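Local coordinates for B-agarase (PDB 5Z6P), which probably hydrolyses beta-glycosidic linkages of agarose, as a glycoside hydrolase of family 50, at residues D117-I127 and A171-D181; D105-I113 and L683-E691. All blocks are in the same frame, centred on the assembly; numbering follows the deposited sequence.

Contact 1: residues D117-I127 and A171-D181; sequences DHQGQMHSRCI and ATWMWGALNID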
loop_
_atom_site.group_PDB
_atom_site.type_symbol
_atom_site.label_atom_id
_atom_site.label_comp_id
_atom_site.label_asym_id
_atom_site.label_seq_id
_atom_site.Cartn_x
_atom_site.Cartn_y
_atom_site.Cartn_z
ATOM N N ASP A 117 -22.453 -3.354 -11.277
ATOM C CA ASP A 117 -23.424 -3.454 -12.360
ATOM C C ASP A 117 -23.796 -4.914 -12.620
ATOM O O ASP A 117 -23.208 -5.817 -12.041
ATOM C CB ASP A 117 -22.914 -2.759 -13.641
ATOM C CG ASP A 117 -21.766 -3.495 -14.336
ATOM O OD1 ASP A 117 -21.412 -4.635 -13.969
ATOM O OD2 ASP A 117 -21.214 -2.904 -15.289
ATOM N N HIS A 118 -24.779 -5.128 -13.485
ATOM C CA HIS A 118 -25.257 -6.469 -13.811
ATOM C C HIS A 118 -24.166 -7.388 -14.342
ATOM O O HIS A 118 -24.243 -8.597 -14.179
ATOM C CB HIS A 118 -26.388 -6.393 -14.837
ATOM C CG HIS A 118 -27.046 -7.711 -15.103
ATOM N ND1 HIS A 118 -26.510 -8.654 -15.955
ATOM C CD2 HIS A 118 -28.192 -8.250 -14.622
ATOM C CE1 HIS A 118 -27.297 -9.714 -15.989
ATOM N NE2 HIS A 118 -28.325 -9.495 -15.189
ATOM N N GLN A 119 -23.157 -6.819 -14.990
ATOM C CA GLN A 119 -22.078 -7.628 -15.548
ATOM C C GLN A 119 -21.206 -8.179 -14.433
ATOM O O GLN A 119 -20.637 -9.259 -14.544
ATOM C CB GLN A 119 -21.233 -6.808 -16.528
ATOM C CG GLN A 119 -22.004 -6.268 -17.723
ATOM C CD GLN A 119 -22.513 -7.364 -18.644
ATOM O OE1 GLN A 119 -21.819 -8.351 -18.905
ATOM N NE2 GLN A 119 -23.733 -7.192 -19.144
ATOM N N GLY A 120 -21.107 -7.425 -13.349
ATOM C CA GLY A 120 -20.299 -7.846 -12.229
ATOM C C GLY A 120 -19.197 -6.872 -11.860
ATOM O O GLY A 120 -18.728 -6.888 -10.729
ATOM N N GLN A 121 -18.782 -6.020 -12.796
ATOM C CA GLN A 121 -17.710 -5.081 -12.500
ATOM C C GLN A 121 -18.164 -4.032 -11.501
ATOM O O GLN A 121 -19.360 -3.783 -11.326
ATOM C CB GLN A 121 -17.180 -4.415 -13.767
ATOM C CG GLN A 121 -18.165 -3.583 -14.512
ATOM C CD GLN A 121 -18.039 -3.812 -15.995
ATOM O OE1 GLN A 121 -17.620 -4.887 -16.422
ATOM N NE2 GLN A 121 -18.389 -2.805 -16.792
ATOM N N MET A 122 -17.181 -3.421 -10.853
ATOM C CA MET A 122 -17.408 -2.674 -9.634
ATOM C C MET A 122 -16.749 -1.320 -9.662
ATOM O O MET A 122 -15.558 -1.203 -9.886
ATOM C CB MET A 122 -16.889 -3.466 -8.440
ATOM C CG MET A 122 -16.802 -2.680 -7.154
ATOM S SD MET A 122 -15.841 -3.566 -5.930
ATOM C CE MET A 122 -14.164 -3.346 -6.524
ATOM N N HIS A 123 -17.538 -0.288 -9.429
ATOM C CA HIS A 123 -16.989 1.029 -9.222
ATOM C C HIS A 123 -16.810 1.256 -7.718
ATOM O O HIS A 123 -17.786 1.368 -6.985
ATOM C CB HIS A 123 -17.907 2.072 -9.838
ATOM C CG HIS A 123 -17.460 3.478 -9.615
ATOM N ND1 HIS A 123 -16.623 4.135 -10.483
ATOM C CD2 HIS A 123 -17.731 4.349 -8.617
ATOM C CE1 HIS A 123 -16.403 5.358 -10.036
ATOM N NE2 HIS A 123 -17.060 5.512 -8.904
ATOM N N SER A 124 -15.571 1.325 -7.251
ATOM C CA SER A 124 -15.339 1.477 -5.816
ATOM C C SER A 124 -14.637 2.785 -5.437
ATOM O O SER A 124 -13.519 3.050 -5.875
ATOM C CB SER A 124 -14.523 0.295 -5.294
ATOM O OG SER A 124 -14.404 0.360 -3.896
ATOM N N ARG A 125 -15.311 3.589 -4.615
ATOM C CA ARG A 125 -14.740 4.800 -4.039
ATOM C C ARG A 125 -14.784 4.756 -2.508
ATOM O O ARG A 125 -15.451 3.900 -1.935
ATOM C CB ARG A 125 -15.491 6.032 -4.522
ATOM C CG ARG A 125 -15.562 6.180 -6.024
ATOM C CD ARG A 125 -15.615 7.641 -6.385
ATOM N NE ARG A 125 -15.811 7.864 -7.815
ATOM C CZ ARG A 125 -15.298 8.895 -8.482
ATOM N NH1 ARG A 125 -14.559 9.788 -7.843
ATOM N NH2 ARG A 125 -15.527 9.028 -9.778
ATOM N N CYS A 126 -14.086 5.671 -1.840
ATOM C CA CYS A 126 -14.297 5.803 -0.399
ATOM C C CYS A 126 -14.381 7.253 0.061
ATOM O O CYS A 126 -14.011 8.195 -0.665
ATOM C CB CYS A 126 -13.211 5.056 0.400
ATOM S SG CYS A 126 -11.584 5.774 0.447
ATOM N N ILE A 127 -14.907 7.409 1.265
ATOM C CA ILE A 127 -15.027 8.697 1.908
ATOM C C ILE A 127 -14.545 8.626 3.352
ATOM O O ILE A 127 -14.601 7.567 3.978
ATOM C CB ILE A 127 -16.476 9.181 1.884
ATOM C CG1 ILE A 127 -17.388 8.157 2.558
ATOM C CG2 ILE A 127 -16.939 9.417 0.453
ATOM C CD1 ILE A 127 -18.807 8.645 2.698
ATOM N N ALA A 171 -16.276 11.628 -3.388
ATOM C CA ALA A 171 -15.642 10.379 -2.982
ATOM C C ALA A 171 -14.397 10.089 -3.813
ATOM O O ALA A 171 -14.350 10.395 -4.988
ATOM C CB ALA A 171 -16.641 9.213 -3.096
ATOM N N THR A 172 -13.388 9.498 -3.183
ATOM C CA THR A 172 -12.127 9.200 -3.854
ATOM C C THR A 172 -12.179 7.865 -4.571
ATOM O O THR A 172 -12.438 6.848 -3.938
ATOM C CB THR A 172 -10.963 9.153 -2.853
ATOM O OG1 THR A 172 -10.871 10.392 -2.157
ATOM C CG2 THR A 172 -9.659 8.868 -3.566
ATOM N N TRP A 173 -11.898 7.852 -5.874
ATOM C CA TRP A 173 -11.884 6.606 -6.611
ATOM C C TRP A 173 -10.728 5.694 -6.172
ATOM O O TRP A 173 -9.568 6.101 -6.183
ATOM C CB TRP A 173 -11.799 6.858 -8.107
ATOM C CG TRP A 173 -12.124 5.630 -8.848
ATOM C CD1 TRP A 173 -13.360 5.099 -9.041
ATOM C CD2 TRP A 173 -11.205 4.730 -9.455
ATOM N NE1 TRP A 173 -13.271 3.937 -9.751
ATOM C CE2 TRP A 173 -11.952 3.689 -10.021
ATOM C CE3 TRP A 173 -9.816 4.712 -9.591
ATOM C CZ2 TRP A 173 -11.371 2.644 -10.709
ATOM C CZ3 TRP A 173 -9.232 3.666 -10.277
ATOM C CH2 TRP A 173 -10.010 2.648 -10.829
ATOM N N MET A 174 -11.059 4.456 -5.807
ATOM C CA MET A 174 -10.096 3.538 -5.188
ATOM C C MET A 174 -9.773 2.289 -6.005
ATOM O O MET A 174 -8.609 1.973 -6.210
ATOM C CB MET A 174 -10.602 3.068 -3.817
ATOM C CG MET A 174 -10.825 4.161 -2.788
ATOM S SD MET A 174 -9.308 5.012 -2.379
ATOM C CE MET A 174 -8.443 3.835 -1.355
ATOM N N TRP A 175 -10.806 1.556 -6.414
ATOM C CA TRP A 175 -10.640 0.237 -7.032
ATOM C C TRP A 175 -11.699 -0.006 -8.079
ATOM O O TRP A 175 -12.737 0.641 -8.080
ATOM C CB TRP A 175 -10.736 -0.911 -6.008
ATOM C CG TRP A 175 -10.017 -0.723 -4.714
ATOM C CD1 TRP A 175 -10.549 -0.278 -3.541
ATOM C CD2 TRP A 175 -8.642 -1.015 -4.444
ATOM N NE1 TRP A 175 -9.587 -0.249 -2.561
ATOM C CE2 TRP A 175 -8.405 -0.700 -3.090
ATOM C CE3 TRP A 175 -7.587 -1.514 -5.215
ATOM C CZ2 TRP A 175 -7.159 -0.857 -2.491
ATOM C CZ3 TRP A 175 -6.346 -1.672 -4.617
ATOM C CH2 TRP A 175 -6.144 -1.345 -3.266
ATOM N N GLY A 176 -11.441 -0.985 -8.942
ATOM C CA GLY A 176 -12.427 -1.460 -9.889
ATOM C C GLY A 176 -12.378 -0.702 -11.198
ATOM O O GLY A 176 -11.314 -0.295 -11.651
ATOM N N ALA A 177 -13.541 -0.521 -11.804
ATOM C CA ALA A 177 -13.647 0.153 -13.079
ATOM C C ALA A 177 -14.217 1.542 -12.877
ATOM O O ALA A 177 -15.165 1.723 -12.119
ATOM C CB ALA A 177 -14.513 -0.640 -14.028
ATOM N N LEU A 178 -13.646 2.523 -13.563
ATOM C CA LEU A 178 -14.110 3.887 -13.432
ATOM C C LEU A 178 -15.480 4.060 -14.059
ATOM O O LEU A 178 -16.345 4.751 -13.527
ATOM C CB LEU A 178 -13.118 4.843 -14.078
ATOM C CG LEU A 178 -13.364 6.317 -13.817
ATOM C CD1 LEU A 178 -12.958 6.640 -12.400
ATOM C CD2 LEU A 178 -12.585 7.162 -14.812
ATOM N N ASN A 179 -15.662 3.447 -15.217
ATOM C CA ASN A 179 -16.921 3.550 -15.931
ATOM C C ASN A 179 -17.580 2.190 -16.050
ATOM O O ASN A 179 -17.029 1.279 -16.653
ATOM C CB ASN A 179 -16.709 4.170 -17.311
ATOM C CG ASN A 179 -16.236 5.603 -17.231
ATOM O OD1 ASN A 179 -17.004 6.505 -16.896
ATOM N ND2 ASN A 179 -14.969 5.823 -17.538
ATOM N N ILE A 180 -18.749 2.056 -15.435
ATOM C CA ILE A 180 -19.464 0.786 -15.411
ATOM C C ILE A 180 -20.731 0.901 -16.241
ATOM O O ILE A 180 -21.100 1.991 -16.674
ATOM C CB ILE A 180 -19.827 0.348 -13.966
ATOM C CG1 ILE A 180 -20.739 1.382 -13.308
ATOM C CG2 ILE A 180 -18.577 0.116 -13.135
ATOM C CD1 ILE A 180 -21.120 1.050 -11.884
ATOM N N ASP A 181 -21.402 -0.220 -16.463
ATOM C CA ASP A 181 -22.650 -0.197 -17.213
ATOM C C ASP A 181 -23.775 0.423 -16.386
ATOM O O ASP A 181 -24.434 -0.256 -15.605
ATOM C CB ASP A 181 -23.028 -1.606 -17.661
ATOM C CG ASP A 181 -24.306 -1.632 -18.472
ATOM O OD1 ASP A 181 -24.799 -0.547 -18.860
ATOM O OD2 ASP A 181 -24.819 -2.742 -18.721
#

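Contact 2: residues D105-I113 and L683-E691; sequences DEHSTQMFI and LVTACSQQE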
loop_
_atom_site.group_PDB
_atom_site.type_symbol
_atom_site.label_atom_id
_atom_site.label_comp_id
_atom_site.label_asym_id
_atom_site.label_seq_id
_atom_site.Cartn_x
_atom_site.Cartn_y
_atom_site.Cartn_z
ATOM N N ASP A 105 -19.264 9.156 16.630
ATOM C CA ASP A 105 -18.103 8.772 17.433
ATOM C C ASP A 105 -17.148 9.946 17.623
ATOM O O ASP A 105 -17.288 10.961 16.965
ATOM C CB ASP A 105 -17.362 7.614 16.772
ATOM C CG ASP A 105 -18.287 6.497 16.375
ATOM O OD1 ASP A 105 -18.603 5.674 17.245
ATOM O OD2 ASP A 105 -18.705 6.445 15.202
ATOM N N GLU A 106 -16.162 9.787 18.499
ATOM C CA GLU A 106 -15.088 10.768 18.619
ATOM C C GLU A 106 -14.125 10.685 17.420
ATOM O O GLU A 106 -13.489 11.667 17.075
ATOM C CB GLU A 106 -14.327 10.577 19.930
ATOM C CG GLU A 106 -15.180 10.889 21.165
ATOM C CD GLU A 106 -14.563 10.401 22.447
ATOM O OE1 GLU A 106 -15.266 10.391 23.482
ATOM O OE2 GLU A 106 -13.376 10.022 22.421
ATOM N N HIS A 107 -14.055 9.510 16.793
ATOM C CA HIS A 107 -13.194 9.248 15.628
ATOM C C HIS A 107 -13.961 9.235 14.297
ATOM O O HIS A 107 -15.176 9.057 14.271
ATOM C CB HIS A 107 -12.490 7.905 15.809
ATOM C CG HIS A 107 -13.441 6.771 16.059
ATOM N ND1 HIS A 107 -13.789 6.352 17.327
ATOM C CD2 HIS A 107 -14.153 6.000 15.205
ATOM C CE1 HIS A 107 -14.656 5.361 17.238
ATOM N NE2 HIS A 107 -14.895 5.130 15.962
ATOM N N SER A 108 -13.239 9.409 13.187
ATOM C CA SER A 108 -13.859 9.358 11.867
ATOM C C SER A 108 -14.172 7.927 11.447
ATOM O O SER A 108 -13.738 6.966 12.080
ATOM C CB SER A 108 -12.962 10.005 10.798
ATOM O OG SER A 108 -11.750 9.286 10.627
ATOM N N THR A 109 -14.920 7.815 10.360
ATOM C CA THR A 109 -15.171 6.557 9.680
ATOM C C THR A 109 -14.681 6.635 8.253
ATOM O O THR A 109 -15.023 7.576 7.515
ATOM C CB THR A 109 -16.676 6.210 9.650
ATOM O OG1 THR A 109 -17.176 6.119 10.982
ATOM C CG2 THR A 109 -16.906 4.900 8.926
ATOM N N GLN A 110 -13.885 5.654 7.853
ATOM C CA GLN A 110 -13.608 5.477 6.449
ATOM C C GLN A 110 -14.614 4.484 5.878
ATOM O O GLN A 110 -14.648 3.315 6.262
ATOM C CB GLN A 110 -12.177 5.000 6.217
ATOM C CG GLN A 110 -11.849 4.727 4.744
ATOM C CD GLN A 110 -10.427 4.250 4.551
ATOM O OE1 GLN A 110 -9.701 4.041 5.512
ATOM N NE2 GLN A 110 -10.025 4.074 3.301
ATOM N N MET A 111 -15.436 4.970 4.967
ATOM C CA MET A 111 -16.462 4.166 4.349
ATOM C C MET A 111 -16.235 3.994 2.845
ATOM O O MET A 111 -16.049 4.964 2.131
ATOM C CB MET A 111 -17.826 4.795 4.599
ATOM C CG MET A 111 -18.934 4.105 3.900
ATOM S SD MET A 111 -20.497 4.949 4.148
ATOM C CE MET A 111 -21.193 4.708 2.580
ATOM N N PHE A 112 -16.256 2.749 2.379
ATOM C CA PHE A 112 -16.198 2.460 0.960
ATOM C C PHE A 112 -17.599 2.361 0.368
ATOM O O PHE A 112 -18.495 1.765 0.959
ATOM C CB PHE A 112 -15.426 1.162 0.703
ATOM C CG PHE A 112 -13.945 1.312 0.833
ATOM C CD1 PHE A 112 -13.355 1.407 2.074
ATOM C CD2 PHE A 112 -13.139 1.356 -0.288
ATOM C CE1 PHE A 112 -11.990 1.549 2.198
ATOM C CE2 PHE A 112 -11.788 1.497 -0.168
ATOM C CZ PHE A 112 -11.214 1.600 1.086
ATOM N N ILE A 113 -17.778 2.964 -0.793
ATOM C CA ILE A 113 -19.011 2.834 -1.554
ATOM C C ILE A 113 -18.677 2.044 -2.793
ATOM O O ILE A 113 -17.983 2.538 -3.688
ATOM C CB ILE A 113 -19.626 4.198 -1.963
ATOM C CG1 ILE A 113 -19.897 5.081 -0.741
ATOM C CG2 ILE A 113 -20.894 3.991 -2.767
ATOM C CD1 ILE A 113 -18.899 6.223 -0.558
ATOM N N LEU A 683 -4.743 5.014 1.344
ATOM C CA LEU A 683 -5.435 3.724 1.414
ATOM C C LEU A 683 -6.289 3.591 2.682
ATOM O O LEU A 683 -7.355 2.984 2.676
ATOM C CB LEU A 683 -4.412 2.601 1.328
ATOM C CG LEU A 683 -3.617 2.574 0.019
ATOM C CD1 LEU A 683 -2.569 1.460 0.028
ATOM C CD2 LEU A 683 -4.554 2.412 -1.156
ATOM N N VAL A 684 -5.784 4.158 3.766
ATOM C CA VAL A 684 -6.494 4.214 5.033
ATOM C C VAL A 684 -6.492 5.676 5.488
ATOM O O VAL A 684 -5.449 6.320 5.490
ATOM C CB VAL A 684 -5.845 3.322 6.085
ATOM C CG1 VAL A 684 -6.700 3.272 7.342
ATOM C CG2 VAL A 684 -5.591 1.912 5.518
ATOM N N THR A 685 -7.650 6.200 5.864
ATOM C CA THR A 685 -7.792 7.645 5.983
ATOM C C THR A 685 -8.263 8.159 7.346
ATOM O O THR A 685 -8.967 7.478 8.086
ATOM C CB THR A 685 -8.752 8.184 4.898
ATOM O OG1 THR A 685 -10.083 7.727 5.149
ATOM C CG2 THR A 685 -8.330 7.714 3.536
ATOM N N ALA A 686 -7.838 9.384 7.653
ATOM C CA ALA A 686 -8.185 10.094 8.878
ATOM C C ALA A 686 -8.854 11.421 8.502
ATOM O O ALA A 686 -8.766 11.835 7.354
ATOM C CB ALA A 686 -6.950 10.337 9.713
ATOM N N CYS A 687 -9.500 12.093 9.458
ATOM C CA CYS A 687 -10.201 13.335 9.147
ATOM C C CYS A 687 -9.285 14.546 9.272
ATOM O O CYS A 687 -9.619 15.632 8.821
ATOM C CB CYS A 687 -11.431 13.529 10.051
ATOM S SG CYS A 687 -11.046 13.788 11.770
ATOM N N SER A 688 -8.120 14.358 9.861
ATOM C CA SER A 688 -7.255 15.486 10.158
ATOM C C SER A 688 -5.846 14.993 10.409
ATOM O O SER A 688 -5.660 13.808 10.659
ATOM C CB SER A 688 -7.757 16.208 11.394
ATOM O OG SER A 688 -7.444 15.422 12.527
ATOM N N GLN A 689 -4.875 15.906 10.395
ATOM C CA GLN A 689 -3.498 15.575 10.759
ATOM C C GLN A 689 -3.425 14.994 12.167
ATOM O O GLN A 689 -2.660 14.075 12.435
ATOM C CB GLN A 689 -2.583 16.799 10.656
ATOM C CG GLN A 689 -2.349 17.304 9.216
ATOM C CD GLN A 689 -1.967 16.164 8.282
ATOM O OE1 GLN A 689 -1.002 15.432 8.529
ATOM N NE2 GLN A 689 -2.750 15.985 7.235
ATOM N N GLN A 690 -4.213 15.544 13.075
ATOM C CA GLN A 690 -4.190 15.060 14.447
ATOM C C GLN A 690 -4.626 13.597 14.499
ATOM O O GLN A 690 -4.030 12.797 15.208
ATOM C CB GLN A 690 -5.080 15.920 15.348
ATOM C CG GLN A 690 -5.000 15.553 16.810
ATOM C CD GLN A 690 -6.037 16.274 17.660
ATOM O OE1 GLN A 690 -6.928 16.928 17.142
ATOM N NE2 GLN A 690 -5.915 16.151 18.976
ATOM N N GLU A 691 -5.657 13.254 13.739
ATOM C CA GLU A 691 -6.159 11.896 13.756
ATOM C C GLU A 691 -5.201 10.909 13.067
ATOM O O GLU A 691 -5.215 9.721 13.375
ATOM C CB GLU A 691 -7.539 11.816 13.123
ATOM C CG GLU A 691 -8.173 10.437 13.355
ATOM C CD GLU A 691 -9.647 10.364 13.014
ATOM O OE1 GLU A 691 -10.028 10.556 11.836
ATOM O OE2 GLU A 691 -10.422 10.089 13.940
HETATM O O HOH W 1 -11.409 12.583 15.201
HETATM O O HOH W 2 -11.080 6.662 10.134
#

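Contact 1: residues D117-I127 and A171-D181
I127 and A171 meet through methyl groups, CG2 of I127 lying 3.6 Å from CB of A171. On the other face of the strand pair, the bent side chain of M174 brings its CG to 3.7 Å from C126 SG. Farther along, I180 lays CG2 and CD1 against H123 CB.

The pairing joins strands 122-129 and 168-174, antiparallel, within the agarase CBM-like region, with a classic beta bulge in which M174 and W175 both face S124: their backbone N atoms donate to S124 O, and the register shifts by one residue. C126 and T172 form a hydrogen-bonded pair beyond it.

R125 and W173 share the face opposite S124, C126 and W175. H123, with CG anti to the backbone N (chi1 177°), reaches in beside them so that CE1 comes to the edge of the indole, and ND1 donates to A177 O (3.3 Å) on a lone pair. R125 NE donates to H123 NE2 (2.9 Å), close to the guanidinium plane, while R125 NH1 reaches A171 O at 2.9 Å; C151 O takes NH2. The guanidinium stands 80° from the indole plane. At the far end D181 N donates to the anti lone pair of D117 OD2 (2.9 Å).

With ND1 donating and NE2 accepting, H123 is probably neutral; bonds at both nitrogens set its ring, and those from NE, NH1 and NH2 set the guanidinium.

Contact 2: residues D105-I113 and L683-E691
S108 and C687 come within 6.0 Å CA to CA, and Q110 and T685 within 6.2 Å, yet no backbone-to-backbone hydrogen bond joins the two segments; side chains span the gap.

Q110 does so at one end. Its chain is fully extended, with CG anti to the backbone N (chi1 177°), which carries the terminal amide out to the backbone of 683-685. There NE2 donates to L683 O at 3.0 Å, nearly straight at 174° and within the Q110 amide plane, although it stands above the carbonyl plane of L683. OE1 accepts from T685 N, also at 3.0 Å, with the donor well above the plane of the Q110 carbonyl. The two bonds fix the amide's rotation, and the T685 side chain crosses that of Q110 at about a right angle, OG1 3.5 Å from CG.

E691 works in the reverse direction, from the first turn of helix 689-704. Its OE2 takes S108 N on the syn lone pair (3.0 Å), and S108 OG lies 2.5 Å from OE1, so short that its exact length is doubtful. C687 N also donates to OE1, so the carboxylate ties together its own N-terminal turn and the strand's approach. The helix start is capped by S688, whose OG accepts from E691 N. Two waters extend the junction: one donates to E106 O and E691 OE2, the other to S108 OG and T685 O.

N128 of the adjoining strand 122-129 donates through ND2 to both S108 OG and T685 OG1, bringing the neighbouring strand into the junction. The contact therefore sets the start of strand 109-117, which lies between strands 122-129 and 185-193, against the loop 683-688 and the start of helix 689-704, whose R698 touches H107.

In the fold
From the N terminus, the chain first enters contact 2 at 105-113, runs along strand 109-117, turns, and returns as strand 122-129, which carries the first half of contact 1. Contact 1 closes after 43 intervening residues, when strand 168-174 pairs with that return strand. Contact 2 closes only at 683-691, after 569 residues, so contact 1 is nested within its loop. The two touch directly: R125 O lies 2.8 Å from I113 N, and I127 N 2.8 Å from M111 O, as expected of neighbouring antiparallel strands. Contact 1 thus joins strands inside the CBM-like region, whereas contact 2 ties that region to the distant helix 689-704.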